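Local coordinates for DNA protection during starvation protein (Halobacterium salinarum, PDB 1TJO) that probably protects DNA from oxidative damage by oxidising ferrous iron with hydrogen peroxide and storing the ferric mineral inside a hollow shell of twelve subunits, at residues T10-G16 and L88-P92. Numbering follows the deposited sequence.
Sequences TAGEVEG and LGGVP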
loop_
_atom_site.group_PDB
_atom_site.type_symbol
_atom_site.label_atom_id
_atom_site.label_comp_id
_atom_site.label_asym_id
_atom_site.label_seq_id
_atom_site.Cartn_x
_atom_site.Cartn_y
_atom_site.Cartn_z
ATOM N N THR A 10 34.455 12.085 25.352
ATOM C CA THR A 10 34.276 11.871 26.771
ATOM C C THR A 10 32.905 12.339 27.212
ATOM O O THR A 10 32.485 13.452 26.885
ATOM C CB THR A 10 35.368 12.692 27.505
ATOM O OG1 THR A 10 36.647 12.157 27.154
ATOM C CG2 THR A 10 35.227 12.537 28.995
ATOM N N ALA A 11 32.208 11.522 27.975
ATOM C CA ALA A 11 30.888 11.890 28.474
ATOM C C ALA A 11 30.951 13.248 29.150
ATOM O O ALA A 11 31.915 13.535 29.893
ATOM C CB ALA A 11 30.418 10.880 29.462
ATOM N N GLY A 12 29.928 14.068 28.921
ATOM C CA GLY A 12 29.868 15.406 29.492
ATOM C C GLY A 12 30.563 16.522 28.712
ATOM O O GLY A 12 30.348 17.693 28.997
ATOM N N GLU A 13 31.398 16.199 27.738
ATOM C CA GLU A 13 32.012 17.253 26.924
ATOM C C GLU A 13 31.086 17.605 25.772
ATOM O O GLU A 13 30.300 16.754 25.315
ATOM C CB GLU A 13 33.361 16.810 26.377
ATOM C CG GLU A 13 34.405 16.730 27.487
ATOM C CD GLU A 13 35.801 16.429 26.979
ATOM O OE1 GLU A 13 36.641 16.028 27.809
ATOM O OE2 GLU A 13 36.064 16.598 25.767
ATOM N N VAL A 14 31.201 18.840 25.295
ATOM C CA VAL A 14 30.392 19.347 24.204
ATOM C C VAL A 14 31.245 20.167 23.250
ATOM O O VAL A 14 31.888 21.153 23.645
ATOM C CB VAL A 14 29.242 20.218 24.722
ATOM C CG1 VAL A 14 28.397 20.789 23.556
ATOM C CG2 VAL A 14 28.340 19.411 25.640
ATOM N N GLU A 15 31.254 19.797 21.981
ATOM C CA GLU A 15 32.156 20.441 21.037
ATOM C C GLU A 15 31.497 21.407 20.072
ATOM O O GLU A 15 32.185 22.156 19.375
ATOM C CB GLU A 15 33.005 19.423 20.292
ATOM C CG GLU A 15 32.314 18.296 19.607
ATOM C CD GLU A 15 33.244 17.502 18.686
ATOM O OE1 GLU A 15 34.491 17.645 18.797
ATOM O OE2 GLU A 15 32.706 16.730 17.857
ATOM N N GLY A 16 30.175 21.448 20.076
ATOM C CA GLY A 16 29.440 22.181 19.073
ATOM C C GLY A 16 29.555 21.507 17.731
ATOM O O GLY A 16 29.930 20.325 17.655
ATOM N N LEU A 88 24.930 18.332 18.132
ATOM C CA LEU A 88 25.483 19.538 18.737
ATOM C C LEU A 88 26.842 19.289 19.402
ATOM O O LEU A 88 27.382 20.180 20.055
ATOM C CB LEU A 88 24.502 20.120 19.723
ATOM C CG LEU A 88 23.197 20.669 19.139
ATOM C CD1 LEU A 88 22.330 21.118 20.227
ATOM C CD2 LEU A 88 23.428 21.786 18.156
ATOM N N GLY A 89 27.383 18.086 19.229
ATOM C CA GLY A 89 28.728 17.751 19.675
ATOM C C GLY A 89 28.841 17.264 21.113
ATOM O O GLY A 89 29.918 17.310 21.697
ATOM N N GLY A 90 27.719 16.849 21.699
ATOM C CA GLY A 90 27.687 16.254 22.994
ATOM C C GLY A 90 27.601 14.740 22.974
ATOM O O GLY A 90 27.526 14.113 21.889
ATOM N N VAL A 91 27.551 14.163 24.173
ATOM C CA VAL A 91 27.421 12.729 24.352
ATOM C C VAL A 91 26.098 12.373 25.022
ATOM O O VAL A 91 25.876 12.648 26.184
ATOM C CB VAL A 91 28.608 12.192 25.221
ATOM C CG1 VAL A 91 28.481 10.724 25.468
ATOM C CG2 VAL A 91 29.911 12.478 24.558
ATOM N N PRO A 92 25.171 11.783 24.289
ATOM C CA PRO A 92 23.875 11.484 24.880
ATOM C C PRO A 92 23.975 10.425 25.958
ATOM O O PRO A 92 24.718 9.446 25.827
ATOM C CB PRO A 92 23.053 11.002 23.714
ATOM C CG PRO A 92 24.036 10.582 22.700
ATOM C CD PRO A 92 25.265 11.375 22.880
HETATM O O HOH W 1 27.232 12.439 28.424
HETATM O O HOH W 2 28.007 15.596 26.595
#
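A type II beta turn from T10 to E13, closed by E13 N to T10 O at 3.1 Å, packs against the side chain of V91, with T10 O 3.6 Å from V91 CG2 and A11 CA 4.0 Å from V91 CB. From A11 N a hydrogen bond reaches D111 of a second subunit. Water 1 links G12 N (3.2 Å) to V91 O (2.6 Å), and water 2 joins E13 O to V91 N, 2.9 Å from each. Past V14, whose side chain packs on helix 24-54, the water bridges give way to a direct hydrogen bond: E15 N donates to G89 O at 2.8 Å, an oxygen that V14 CA also approaches at 3.3 Å. G16 O then lies 3.5 Å from G89 CA, on the side where a CB would clash, so glycine permits this close backbone approach. G89, at positive phi, is the C' residue of a Schellman motif ending helix 60-87, and the N-terminal segment runs antiparallel alongside the loop leaving this helix of the Dps four-helix bundle.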